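PDB 1E9R: conjugal transfer protein TRWB from Escherichia coli, which is a conjugative coupling protein that probably links the relaxosome to the secretion channel and pumps DNA as a hexameric, ring-helicase-like P-loop ATPase. Local coordinates for residues A37-V42 against M47-E52; K30-E35 against N412-K417; G150-R155 against T191-L196; D183-L188 against K205-A210; S319-V324 against Q331-S336. One frame throughout, in Å; residues are numbered along the deposited sequence.

Interaction 1 (A37-V42 against M47-E52); sequences AKQVTV and MPRDAE
M47 N donates to V40 O over 2.9 Å in a nearly straight bond (170° at the hydrogen), and so pins the residue that follows the short strand 45-46 back onto the lead-in to strand 41-42. The carbonyl of M47 is served twice. The amide NE2 of Q39 reaches it at 3.1 Å, a weak bond bent to 124°, while a water donates to M47 O at 2.6 Å. That same water accepts from V40 N and donates to OE2 of E52, so one molecule satisfies two backbone groups and a carboxylate. Q39 holds its amide by both ends: OE1 accepts from E35 N and NE2 also donates to T33 O, which suits an amide where a donor and an acceptor are both needed. E52 lies buried, but salt bridges to R310 and R80 probably keep it charged. Around this polar seam V40 CG2 packs beside M47 CB at 3.9 Å, the two side chains running the same way, and V42 CG2 lies across from the same carbon. R49, its chain bent at chi2 (-92°), brings NE within 3.0 Å of K38 O, a carbonyl already bonded to R80, and lays its guanidinium by the small A37 CB. The M47-V40 backbone bond continues the beta hairpin of strands 41-42 and 45-46, on the approach to strand 56-59 of the P-loop NTPase domain's central sheet.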
# COMPACT_ATOMS: atom_id res chain seq x y z
N ALA B 37 -9.96 50.05 5.93
CA ALA B 37 -9.64 50.03 4.51
C ALA B 37 -10.74 49.40 3.66
O ALA B 37 -11.68 48.79 4.19
CB ALA B 37 -8.33 49.28 4.29
N LYS B 38 -10.62 49.57 2.35
CA LYS B 38 -11.58 49.01 1.41
C LYS B 38 -11.32 47.50 1.36
O LYS B 38 -10.17 47.08 1.22
CB LYS B 38 -11.38 49.64 0.03
CG LYS B 38 -12.67 50.05 -0.64
CD LYS B 38 -13.68 48.92 -0.62
CE LYS B 38 -14.97 49.34 -1.29
NZ LYS B 38 -14.74 49.76 -2.71
N GLN B 39 -12.37 46.70 1.48
CA GLN B 39 -12.24 45.23 1.50
C GLN B 39 -13.09 44.49 0.46
O GLN B 39 -14.08 45.01 -0.04
CB GLN B 39 -12.62 44.69 2.89
CG GLN B 39 -11.77 45.16 4.06
CD GLN B 39 -12.38 44.77 5.41
OE1 GLN B 39 -13.42 45.30 5.79
NE2 GLN B 39 -11.74 43.85 6.12
N VAL B 40 -12.69 43.26 0.17
CA VAL B 40 -13.42 42.40 -0.76
C VAL B 40 -14.29 41.52 0.14
O VAL B 40 -14.00 41.37 1.33
CB VAL B 40 -12.46 41.53 -1.60
CG1 VAL B 40 -11.57 42.43 -2.45
CG2 VAL B 40 -11.61 40.65 -0.69
N THR B 41 -15.36 40.93 -0.39
CA THR B 41 -16.20 40.11 0.47
C THR B 41 -16.29 38.65 0.08
O THR B 41 -16.18 38.29 -1.10
CB THR B 41 -17.65 40.64 0.55
OG1 THR B 41 -18.26 40.56 -0.74
CG2 THR B 41 -17.66 42.07 1.04
N VAL B 42 -16.51 37.83 1.09
CA VAL B 42 -16.66 36.39 0.94
C VAL B 42 -18.05 36.09 1.46
O VAL B 42 -18.30 36.17 2.66
CB VAL B 42 -15.63 35.62 1.80
CG1 VAL B 42 -15.82 34.12 1.62
CG2 VAL B 42 -14.21 36.05 1.42
N MET B 47 -13.46 40.36 3.97
CA MET B 47 -12.27 39.58 4.18
C MET B 47 -11.15 40.37 4.85
O MET B 47 -10.80 41.46 4.39
CB MET B 47 -11.81 39.01 2.84
CG MET B 47 -10.47 38.33 2.85
SD MET B 47 -10.25 37.30 1.40
CE MET B 47 -9.18 36.02 2.07
N PRO B 48 -10.61 39.86 5.96
CA PRO B 48 -9.52 40.55 6.64
C PRO B 48 -8.44 40.81 5.62
O PRO B 48 -8.00 39.90 4.92
CB PRO B 48 -9.09 39.55 7.69
CG PRO B 48 -10.37 38.88 8.04
CD PRO B 48 -11.03 38.66 6.71
N ARG B 49 -8.02 42.06 5.53
CA ARG B 49 -6.98 42.45 4.58
C ARG B 49 -5.73 41.58 4.67
O ARG B 49 -5.16 41.21 3.65
CB ARG B 49 -6.60 43.91 4.81
CG ARG B 49 -7.47 44.92 4.11
CD ARG B 49 -6.88 45.25 2.77
NE ARG B 49 -7.41 46.49 2.26
CZ ARG B 49 -6.87 47.16 1.24
NH1 ARG B 49 -5.79 46.68 0.65
NH2 ARG B 49 -7.43 48.29 0.82
N ASP B 50 -5.31 41.27 5.89
CA ASP B 50 -4.11 40.47 6.11
C ASP B 50 -4.30 39.02 5.68
O ASP B 50 -3.33 38.26 5.59
CB ASP B 50 -3.70 40.53 7.59
CG ASP B 50 -4.76 39.93 8.53
OD1 ASP B 50 -5.05 38.72 8.42
OD2 ASP B 50 -5.30 40.67 9.39
N ALA B 51 -5.55 38.64 5.42
CA ALA B 51 -5.86 37.28 5.01
C ALA B 51 -5.76 37.14 3.50
O ALA B 51 -5.47 36.05 2.98
CB ALA B 51 -7.25 36.93 5.47
N GLU B 52 -5.97 38.24 2.78
CA GLU B 52 -5.92 38.23 1.33
C GLU B 52 -4.72 37.52 0.70
O GLU B 52 -4.89 36.63 -0.14
CB GLU B 52 -6.00 39.65 0.80
CG GLU B 52 -7.36 40.25 0.91
CD GLU B 52 -7.36 41.69 0.47
OE1 GLU B 52 -6.48 42.06 -0.32
OE2 GLU B 52 -8.26 42.43 0.91
O HOH W 1 -10.38 42.59 2.08

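Interaction 2 (K30-E35 against N412-K417); sequences KRMTRE and NRPIAK. With SO4 (sulfate ion), chain J.
With CG anti to its carbonyl carbon (chi1 -58°), M32 extends from the last turn of helix 26-33 and then bends at chi3 (70°), which carries the thioether to the ring of P414. The end of the thioether meets the CG-CD side of that ring: M32 SD stands 3.9 Å from P414 CG, and M32 CE lies 4.0 Å from P414 CD. A flexible, polarisable thioether suits this place, since it can bend to meet a rigid proline ring at a partly exposed surface without needing a hydrogen bond. R413 comes in beside it, its NH1 4.2 Å from M32 O, too far to be a bond; the other end of that guanidinium has a long, weak ion pair with D50. The contact joins the helix to the stretch leading into strand 415-419, near one margin of the large mixed sheet of the P-loop NTPase domain. There P414 also packs on V24 of the edge strand 23-24, so the N-terminal helix and the C-terminal strand are brought together although almost the whole chain runs between them. One residue before M32, the exposed R31 holds a sulfate ion, probably taken from the crystallisation liquor. R31 NH1 donates to sulfate O2 at 2.9 Å, and R31 NH2 makes weak bonds to sulfate O2 at 2.7 Å and sulfate O1 at 2.6 Å, the sulfur lying in the guanidinium plane at its edge. S25 OG is hydrogen-bonded to the same ion. On the strand side, N412 and I415 pack against N399 and R347 of a second subunit.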
# COMPACT_ATOMS: atom_id res chain seq x y z
N LYS B 30 -19.18 39.58 10.34
CA LYS B 30 -19.01 40.75 9.48
C LYS B 30 -18.58 41.91 10.37
O LYS B 30 -17.74 42.74 10.00
CB LYS B 30 -20.34 41.07 8.76
CG LYS B 30 -20.86 39.90 7.91
CD LYS B 30 -22.19 40.13 7.19
CE LYS B 30 -22.59 38.84 6.45
NZ LYS B 30 -23.94 38.85 5.84
N ARG B 31 -19.14 41.94 11.57
CA ARG B 31 -18.84 42.97 12.54
C ARG B 31 -17.38 42.88 12.95
O ARG B 31 -16.67 43.89 13.02
CB ARG B 31 -19.74 42.77 13.77
CG ARG B 31 -19.91 43.98 14.67
CD ARG B 31 -20.78 43.63 15.87
NE ARG B 31 -22.06 43.08 15.47
CZ ARG B 31 -22.66 42.08 16.09
NH1 ARG B 31 -22.08 41.53 17.14
NH2 ARG B 31 -23.84 41.64 15.67
N MET B 32 -16.92 41.66 13.21
CA MET B 32 -15.55 41.40 13.64
C MET B 32 -14.46 41.52 12.57
O MET B 32 -13.33 41.88 12.88
CB MET B 32 -15.46 40.02 14.28
CG MET B 32 -16.37 39.81 15.48
SD MET B 32 -16.25 38.12 16.11
CE MET B 32 -14.62 38.14 16.80
N THR B 33 -14.77 41.19 11.32
CA THR B 33 -13.77 41.27 10.27
C THR B 33 -13.79 42.62 9.58
O THR B 33 -12.86 42.96 8.85
CB THR B 33 -13.96 40.19 9.20
OG1 THR B 33 -15.25 40.33 8.59
CG2 THR B 33 -13.88 38.83 9.83
N ARG B 34 -14.87 43.38 9.80
CA ARG B 34 -15.02 44.70 9.20
C ARG B 34 -13.80 45.54 9.52
O ARG B 34 -13.35 45.63 10.66
CB ARG B 34 -16.28 45.39 9.72
CG ARG B 34 -16.58 46.73 9.08
CD ARG B 34 -18.07 47.00 9.10
NE ARG B 34 -18.40 48.36 8.69
CZ ARG B 34 -18.01 49.46 9.33
NH1 ARG B 34 -17.26 49.36 10.43
NH2 ARG B 34 -18.37 50.66 8.88
N GLU B 35 -13.26 46.18 8.49
CA GLU B 35 -12.06 46.95 8.66
C GLU B 35 -12.19 48.32 8.01
O GLU B 35 -13.07 48.56 7.18
CB GLU B 35 -10.91 46.16 8.08
CG GLU B 35 -9.55 46.79 8.13
CD GLU B 35 -8.47 45.81 7.70
OE1 GLU B 35 -8.79 44.61 7.55
OE2 GLU B 35 -7.30 46.24 7.53
N ASN B 412 -7.12 33.49 14.32
CA ASN B 412 -8.08 33.29 15.39
C ASN B 412 -9.40 33.99 15.14
O ASN B 412 -9.76 34.95 15.81
CB ASN B 412 -7.44 33.76 16.70
CG ASN B 412 -8.26 33.40 17.90
OD1 ASN B 412 -8.81 32.30 17.98
ND2 ASN B 412 -8.34 34.31 18.86
N ARG B 413 -10.14 33.49 14.15
CA ARG B 413 -11.44 34.04 13.79
C ARG B 413 -12.49 32.97 13.95
O ARG B 413 -12.26 31.81 13.62
CB ARG B 413 -11.47 34.46 12.32
CG ARG B 413 -10.26 35.19 11.84
CD ARG B 413 -10.33 36.64 12.17
NE ARG B 413 -9.23 37.35 11.54
CZ ARG B 413 -9.08 38.67 11.57
NH1 ARG B 413 -9.97 39.43 12.21
NH2 ARG B 413 -8.04 39.23 10.95
N PRO B 414 -13.67 33.33 14.46
CA PRO B 414 -14.69 32.30 14.59
C PRO B 414 -15.22 32.01 13.19
O PRO B 414 -14.94 32.76 12.25
CB PRO B 414 -15.73 32.95 15.50
CG PRO B 414 -15.60 34.40 15.16
CD PRO B 414 -14.10 34.59 15.10
N ILE B 415 -15.97 30.92 13.02
CA ILE B 415 -16.53 30.59 11.72
C ILE B 415 -18.00 30.99 11.75
O ILE B 415 -18.59 31.15 12.83
CB ILE B 415 -16.42 29.08 11.41
CG1 ILE B 415 -17.30 28.29 12.39
CG2 ILE B 415 -14.97 28.63 11.48
CD1 ILE B 415 -17.36 26.81 12.12
N ALA B 416 -18.59 31.14 10.57
CA ALA B 416 -19.99 31.53 10.48
C ALA B 416 -20.71 30.85 9.31
O ALA B 416 -20.14 30.66 8.25
CB ALA B 416 -20.08 33.04 10.34
N LYS B 417 -21.98 30.48 9.52
CA LYS B 417 -22.79 29.88 8.48
C LYS B 417 -23.51 31.07 7.85
O LYS B 417 -24.36 31.70 8.48
CB LYS B 417 -23.79 28.91 9.08
CG LYS B 417 -24.68 28.18 8.08
CD LYS B 417 -25.66 27.29 8.83
CE LYS B 417 -26.69 26.69 7.91
NZ LYS B 417 -27.69 25.87 8.65
S SO4 J . -25.54 39.24 16.79
O1 SO4 J . -25.71 39.83 15.44
O2 SO4 J . -24.18 39.52 17.30
O3 SO4 J . -26.54 39.82 17.70
O4 SO4 J . -25.72 37.78 16.74

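Interaction 3 (G150-R155 against T191-L196); sequences GRLLLR and TLAESL
A single leucine carries this helix-to-loop contact from the helix side: L152 alone reaches both A193 and L196, and no hydrogen bond passes between the two segments. Its CG stands 4.3 Å from A193 CB, while its CD2 reaches L196 CD1 at 3.9 Å, the two leucine side chains crossing at about a right angle. L152 has CG anti to the backbone N (chi1 169°), which carries its methyls out from helix 141-163 toward the loop; L196 instead sets CG anti to its carbonyl carbon (chi1 -79°) and meets them from across. Alanine suits the nearer position, where the loop backbone comes close to the helix and a short side chain is enough to fill the approach. The loop that links helix 181-188 to helix 201-217 is shaped here by a type I beta turn from T191 to E194, closed by E194 N to T191 O at 3.1 Å. T191 adds an ST turn, its OG1 accepting from A193 N at 3.3 Å and also bonded to L188 O, a common use of threonine at a turn; A193 CB points toward the helix. This all-helical region lies away from the central sheet of the P-loop NTPase domain. E156, one turn beyond L152, takes a hydrogen bond from L192 N and ties the start of the turn to the same helix. A second subunit packs on the apolar pair as well, F212 of that chain on L152 and S215 on L196, while S195 OG bonds to I178 O of the same neighbour.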
# COMPACT_ATOMS: atom_id res chain seq x y z
N GLY B 150 11.18 15.01 -21.68
CA GLY B 150 10.46 15.93 -22.55
C GLY B 150 10.90 17.38 -22.40
O GLY B 150 11.01 18.11 -23.39
N ARG B 151 11.15 17.82 -21.17
CA ARG B 151 11.59 19.18 -20.91
C ARG B 151 12.98 19.36 -21.47
O ARG B 151 13.32 20.43 -21.97
CB ARG B 151 11.56 19.49 -19.41
CG ARG B 151 10.21 19.23 -18.80
CD ARG B 151 9.94 19.98 -17.51
NE ARG B 151 8.70 19.49 -16.91
CZ ARG B 151 8.66 18.47 -16.05
NH1 ARG B 151 9.79 17.88 -15.69
NH2 ARG B 151 7.50 18.02 -15.59
N LEU B 152 13.80 18.30 -21.37
CA LEU B 152 15.17 18.33 -21.89
C LEU B 152 15.09 18.52 -23.41
O LEU B 152 15.74 19.40 -23.96
CB LEU B 152 15.90 17.01 -21.60
CG LEU B 152 17.23 16.89 -22.35
CD1 LEU B 152 18.21 17.94 -21.84
CD2 LEU B 152 17.80 15.50 -22.18
N LEU B 153 14.30 17.69 -24.08
CA LEU B 153 14.13 17.79 -25.52
C LEU B 153 13.52 19.15 -25.87
O LEU B 153 13.92 19.78 -26.85
CB LEU B 153 13.24 16.66 -26.03
CG LEU B 153 12.91 16.69 -27.53
CD1 LEU B 153 14.18 16.72 -28.33
CD2 LEU B 153 12.10 15.48 -27.91
N LEU B 154 12.56 19.60 -25.07
CA LEU B 154 11.93 20.87 -25.33
C LEU B 154 12.86 22.05 -25.18
O LEU B 154 13.04 22.82 -26.13
CB LEU B 154 10.73 21.09 -24.40
CG LEU B 154 9.97 22.39 -24.67
CD1 LEU B 154 9.23 22.30 -26.00
CD2 LEU B 154 8.99 22.66 -23.53
N ARG B 155 13.48 22.21 -24.02
CA ARG B 155 14.35 23.36 -23.81
C ARG B 155 15.55 23.47 -24.74
O ARG B 155 15.93 24.57 -25.14
CB ARG B 155 14.78 23.45 -22.33
CG ARG B 155 15.87 22.50 -21.90
CD ARG B 155 16.23 22.75 -20.44
NE ARG B 155 15.48 21.88 -19.54
CZ ARG B 155 15.91 20.69 -19.12
NH1 ARG B 155 17.10 20.25 -19.51
NH2 ARG B 155 15.16 19.95 -18.33
N THR B 191 23.89 20.80 -29.20
CA THR B 191 23.13 21.22 -28.03
C THR B 191 23.47 20.32 -26.84
O THR B 191 24.15 19.29 -27.00
CB THR B 191 21.61 21.12 -28.25
OG1 THR B 191 21.25 19.74 -28.42
CG2 THR B 191 21.21 21.90 -29.48
N LEU B 192 22.98 20.69 -25.67
CA LEU B 192 23.22 19.91 -24.46
C LEU B 192 22.56 18.54 -24.53
O LEU B 192 22.90 17.65 -23.76
CB LEU B 192 22.73 20.68 -23.24
CG LEU B 192 23.51 21.95 -22.90
CD1 LEU B 192 22.88 22.62 -21.69
CD2 LEU B 192 24.97 21.59 -22.62
N ALA B 193 21.62 18.38 -25.45
CA ALA B 193 20.90 17.12 -25.61
C ALA B 193 21.51 16.20 -26.67
O ALA B 193 20.97 15.12 -26.95
CB ALA B 193 19.44 17.39 -25.95
N GLU B 194 22.63 16.61 -27.26
CA GLU B 194 23.26 15.81 -28.30
C GLU B 194 23.50 14.36 -27.92
O GLU B 194 22.90 13.45 -28.50
CB GLU B 194 24.59 16.43 -28.71
CG GLU B 194 25.25 15.66 -29.84
CD GLU B 194 26.56 16.29 -30.29
OE1 GLU B 194 26.96 17.34 -29.72
OE2 GLU B 194 27.19 15.72 -31.21
N SER B 195 24.37 14.16 -26.94
CA SER B 195 24.71 12.81 -26.50
C SER B 195 23.81 12.18 -25.45
O SER B 195 23.87 10.96 -25.26
CB SER B 195 26.16 12.80 -26.00
OG SER B 195 27.03 13.27 -27.01
N LEU B 196 22.99 12.96 -24.76
CA LEU B 196 22.11 12.39 -23.73
C LEU B 196 21.07 11.46 -24.32
O LEU B 196 20.68 10.48 -23.69
CB LEU B 196 21.42 13.49 -22.92
CG LEU B 196 22.31 14.11 -21.84
CD1 LEU B 196 21.60 15.27 -21.16
CD2 LEU B 196 22.69 13.05 -20.83

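Interaction 4 (D183-L188 against K205-A210); sequences DLRGFL and KALTSA
Two helices of the all-helical part of this coupling protein, 181-188 and 201-217, meet here through the leucine L207 and a pair of consecutive residues, L184 and R185. The leucines reach toward each other tip to tip, L184 CD1 to L207 CD2 at 3.8 Å. The nearest alpha carbons, those of R185 and L207, are 9.4 Å apart, a usual spacing for packed helices, and two leucines are long enough to meet across it. With CG anti to the backbone N (chi1 -154°), L184 directs CD1 at the other helix. R185 bends at chi2 (-98°) and slants over the other branch, its NE 4.2 Å from L207 CD1. The polar end is meanwhile engaged by the backbone of the connecting loop, NE donating to F197 O, so the arginine can lend its length to the apolar contact while its N-H is satisfied. No hydrogen bond links the segments. L207 is further enclosed by F181 from the start of the first helix and by F197 from the loop. Beyond the contact, F187 turns to helix 141-163, packing on T157 and L161, and A210 rests on L153 of that same helix. Helix 201-217 also meets a third subunit, where T208 OG1 is hydrogen-bonded to S200 OG of that chain.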
# COMPACT_ATOMS: atom_id res chain seq x y z
N ASP B 183 17.05 12.54 -37.95
CA ASP B 183 17.18 13.96 -38.26
C ASP B 183 17.15 14.78 -36.99
O ASP B 183 17.86 15.78 -36.89
CB ASP B 183 16.06 14.41 -39.18
CG ASP B 183 16.19 13.82 -40.56
OD1 ASP B 183 17.32 13.80 -41.09
OD2 ASP B 183 15.16 13.38 -41.12
N LEU B 184 16.32 14.35 -36.04
CA LEU B 184 16.21 15.04 -34.76
C LEU B 184 17.58 15.01 -34.12
O LEU B 184 18.12 16.05 -33.72
CB LEU B 184 15.22 14.33 -33.85
CG LEU B 184 14.52 15.20 -32.80
CD1 LEU B 184 13.87 14.28 -31.78
CD2 LEU B 184 15.50 16.14 -32.11
N ARG B 185 18.14 13.81 -34.02
CA ARG B 185 19.47 13.61 -33.45
C ARG B 185 20.45 14.60 -34.07
O ARG B 185 21.22 15.25 -33.37
CB ARG B 185 19.95 12.19 -33.73
CG ARG B 185 19.29 11.10 -32.89
CD ARG B 185 20.18 10.74 -31.72
NE ARG B 185 19.65 9.65 -30.91
CZ ARG B 185 19.41 8.43 -31.37
NH1 ARG B 185 19.63 8.14 -32.64
NH2 ARG B 185 18.94 7.49 -30.55
N GLY B 186 20.42 14.72 -35.39
CA GLY B 186 21.31 15.64 -36.07
C GLY B 186 21.05 17.08 -35.69
O GLY B 186 21.98 17.86 -35.50
N PHE B 187 19.77 17.43 -35.58
CA PHE B 187 19.41 18.78 -35.19
C PHE B 187 19.95 19.06 -33.79
O PHE B 187 20.46 20.14 -33.51
CB PHE B 187 17.90 18.97 -35.18
CG PHE B 187 17.48 20.37 -34.86
CD1 PHE B 187 17.57 21.37 -35.82
CD2 PHE B 187 17.07 20.70 -33.58
CE1 PHE B 187 17.25 22.69 -35.50
CE2 PHE B 187 16.75 22.01 -33.25
CZ PHE B 187 16.84 23.01 -34.22
N LEU B 188 19.84 18.07 -32.92
CA LEU B 188 20.32 18.20 -31.54
C LEU B 188 21.83 18.30 -31.41
O LEU B 188 22.33 18.77 -30.38
CB LEU B 188 19.80 17.05 -30.69
CG LEU B 188 18.32 17.18 -30.35
CD1 LEU B 188 17.86 15.94 -29.60
CD2 LEU B 188 18.09 18.44 -29.52
N LYS B 205 15.21 5.05 -25.77
CA LYS B 205 13.94 4.92 -25.10
C LYS B 205 13.57 6.26 -24.47
O LYS B 205 12.41 6.70 -24.53
CB LYS B 205 14.04 3.85 -24.03
CG LYS B 205 12.83 3.79 -23.15
CD LYS B 205 12.94 2.66 -22.15
CE LYS B 205 11.74 2.67 -21.21
NZ LYS B 205 11.82 1.59 -20.19
N ALA B 206 14.57 6.90 -23.88
CA ALA B 206 14.38 8.20 -23.26
C ALA B 206 13.90 9.21 -24.31
O ALA B 206 12.94 9.94 -24.08
CB ALA B 206 15.67 8.67 -22.63
N LEU B 207 14.56 9.23 -25.47
CA LEU B 207 14.17 10.15 -26.55
C LEU B 207 12.73 9.87 -26.96
O LEU B 207 11.93 10.80 -27.09
CB LEU B 207 15.07 9.97 -27.78
CG LEU B 207 15.39 11.19 -28.66
CD1 LEU B 207 15.68 10.74 -30.08
CD2 LEU B 207 14.24 12.16 -28.65
N THR B 208 12.42 8.59 -27.18
CA THR B 208 11.07 8.19 -27.58
C THR B 208 10.06 8.70 -26.57
O THR B 208 9.00 9.19 -26.96
CB THR B 208 10.94 6.65 -27.65
OG1 THR B 208 11.63 6.15 -28.79
CG2 THR B 208 9.49 6.26 -27.77
N SER B 209 10.39 8.57 -25.29
CA SER B 209 9.50 9.03 -24.23
C SER B 209 9.26 10.53 -24.30
O SER B 209 8.12 10.99 -24.15
CB SER B 209 10.07 8.66 -22.87
OG SER B 209 9.95 7.28 -22.67
N ALA B 210 10.33 11.28 -24.51
CA ALA B 210 10.25 12.72 -24.62
C ALA B 210 9.29 13.08 -25.75
O ALA B 210 8.38 13.88 -25.57
CB ALA B 210 11.64 13.30 -24.89

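Interaction 5 (S319-V324 against Q331-S336); sequences SQLDDV and QTLRAS
Helices 318-325 and 327-334 follow each other almost without a break, and the nearest alpha carbons across the segments, D322 and Q331, are 7.8 Å apart. L321 fills the angle between them. Its CD2 presses on the aliphatic part of R334, 3.5 Å from CG and 4.0 Å from CD, as the two side chains slide past each other in opposite directions; its other methyl, CD1, faces L333 CD2 at 4.2 Å. The two roles suit the residues: leucine offers a methyl to each neighbour, and arginine provides a greasy shaft below a charged head. This pair of consecutive helices follows strand 309-315 and precedes strand 339-342, both of the central sheet of the P-loop NTPase domain, and L333 continues inward onto L297 and L301 of helix 297-303. At the polar rim R334 bends at chi3 (-43°) and turns its head to D322, whose OD1 makes a long salt bridge to NH1 at 3.9 Å. The carboxylate and guanidinium planes stand 73° apart, and two waters fill the gap. One, in the guanidinium plane, donates to D322 OD1 at 2.5 Å and accepts from R334 NH1 at 2.9 Å; the other joins the same two atoms, with a weak bond on the arginine side. Acid and base are thus paired chiefly through solvent. The second oxygen, D322 OD2, forms a salt bridge with K328 of a third subunit, and Q331 NE2 donates to D349 OD1 of the second subunit.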
# COMPACT_ATOMS: atom_id res chain seq x y z
N SER B 319 -10.57 14.46 -3.28
CA SER B 319 -10.13 13.16 -3.77
C SER B 319 -9.49 13.31 -5.15
O SER B 319 -8.48 12.67 -5.46
CB SER B 319 -11.34 12.24 -3.84
OG SER B 319 -11.02 11.04 -4.50
N GLN B 320 -10.08 14.17 -5.97
CA GLN B 320 -9.59 14.41 -7.32
C GLN B 320 -8.25 15.08 -7.27
O GLN B 320 -7.39 14.82 -8.11
CB GLN B 320 -10.56 15.29 -8.09
CG GLN B 320 -10.30 15.30 -9.58
CD GLN B 320 -11.20 16.29 -10.32
OE1 GLN B 320 -12.23 16.74 -9.79
NE2 GLN B 320 -10.81 16.63 -11.55
N LEU B 321 -8.06 15.96 -6.28
CA LEU B 321 -6.79 16.67 -6.11
C LEU B 321 -5.68 15.68 -5.72
O LEU B 321 -4.52 15.83 -6.12
CB LEU B 321 -6.92 17.73 -5.03
CG LEU B 321 -5.72 18.67 -4.92
CD1 LEU B 321 -5.60 19.49 -6.21
CD2 LEU B 321 -5.88 19.56 -3.69
N ASP B 322 -6.05 14.68 -4.93
CA ASP B 322 -5.09 13.67 -4.50
C ASP B 322 -4.66 12.92 -5.73
O ASP B 322 -3.50 12.55 -5.87
CB ASP B 322 -5.70 12.67 -3.51
CG ASP B 322 -5.91 13.27 -2.12
OD1 ASP B 322 -5.21 14.25 -1.78
OD2 ASP B 322 -6.76 12.75 -1.36
N ASP B 323 -5.60 12.70 -6.63
CA ASP B 323 -5.31 11.98 -7.85
C ASP B 323 -4.35 12.73 -8.77
O ASP B 323 -3.51 12.13 -9.43
CB ASP B 323 -6.62 11.67 -8.58
CG ASP B 323 -6.54 10.39 -9.36
OD1 ASP B 323 -6.19 9.35 -8.76
OD2 ASP B 323 -6.84 10.40 -10.57
N VAL B 324 -4.48 14.05 -8.82
CA VAL B 324 -3.62 14.88 -9.66
C VAL B 324 -2.21 15.11 -9.07
O VAL B 324 -1.21 14.93 -9.76
CB VAL B 324 -4.28 16.26 -9.95
CG1 VAL B 324 -3.37 17.15 -10.80
CG2 VAL B 324 -5.61 16.05 -10.64
N GLN B 331 -2.00 17.47 0.04
CA GLN B 331 -2.24 17.95 1.39
C GLN B 331 -1.47 19.24 1.60
O GLN B 331 -2.01 20.23 2.10
CB GLN B 331 -1.77 16.92 2.40
CG GLN B 331 -1.98 17.32 3.83
CD GLN B 331 -1.35 16.32 4.78
OE1 GLN B 331 -0.96 15.22 4.36
NE2 GLN B 331 -1.24 16.68 6.05
N THR B 332 -0.20 19.22 1.20
CA THR B 332 0.66 20.38 1.33
C THR B 332 0.08 21.55 0.56
O THR B 332 0.17 22.70 1.01
CB THR B 332 2.04 20.08 0.77
OG1 THR B 332 2.59 18.96 1.46
CG2 THR B 332 2.95 21.31 0.93
N LEU B 333 -0.51 21.26 -0.60
CA LEU B 333 -1.10 22.30 -1.44
C LEU B 333 -2.30 22.92 -0.75
O LEU B 333 -2.41 24.14 -0.66
CB LEU B 333 -1.51 21.72 -2.80
CG LEU B 333 -1.99 22.74 -3.83
CD1 LEU B 333 -0.89 23.73 -4.15
CD2 LEU B 333 -2.41 22.00 -5.08
N ARG B 334 -3.20 22.07 -0.27
CA ARG B 334 -4.38 22.55 0.42
C ARG B 334 -3.95 23.32 1.68
O ARG B 334 -4.57 24.32 2.04
CB ARG B 334 -5.30 21.39 0.82
CG ARG B 334 -5.85 20.58 -0.34
CD ARG B 334 -7.04 19.72 0.11
NE ARG B 334 -6.79 19.07 1.40
CZ ARG B 334 -6.09 17.95 1.56
NH1 ARG B 334 -5.59 17.33 0.50
NH2 ARG B 334 -5.90 17.45 2.78
N ALA B 335 -2.89 22.85 2.33
CA ALA B 335 -2.41 23.50 3.54
C ALA B 335 -1.77 24.84 3.23
O ALA B 335 -1.43 25.60 4.15
CB ALA B 335 -1.41 22.58 4.25
N SER B 336 -1.60 25.15 1.95
CA SER B 336 -0.98 26.41 1.56
C SER B 336 -1.99 27.55 1.49
O SER B 336 -1.61 28.71 1.37
CB SER B 336 -0.26 26.24 0.23
OG SER B 336 0.82 25.33 0.40
O HOH W 2 -4.22 14.75 0.45
O HOH W 3 -6.64 16.81 -1.68

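Interactions 1 and 2 form one region: their centres are 11 Å apart, and P48 CB packs on R413 NH2 at 3.4 Å. Interaction 1 is nested within the long loop that interaction 2 closes, and leads into strand 56-59, which runs into the probable P-loop (G60 to S67). Interactions 3 and 4 form another, with centres 8 Å apart and segments alternating along the chain; A193 CB packs on L188 CD2 at 4.0 Å. The two regions lie on opposite sides of the chain's centre, interactions 1 and 3 about 46 Å apart between centres. Interaction 5 lies between, 25 Å from interaction 1 and 31 Å from interaction 3. Interactions 2 to 5 all reach the second subunit, and 4 and 5 also a third.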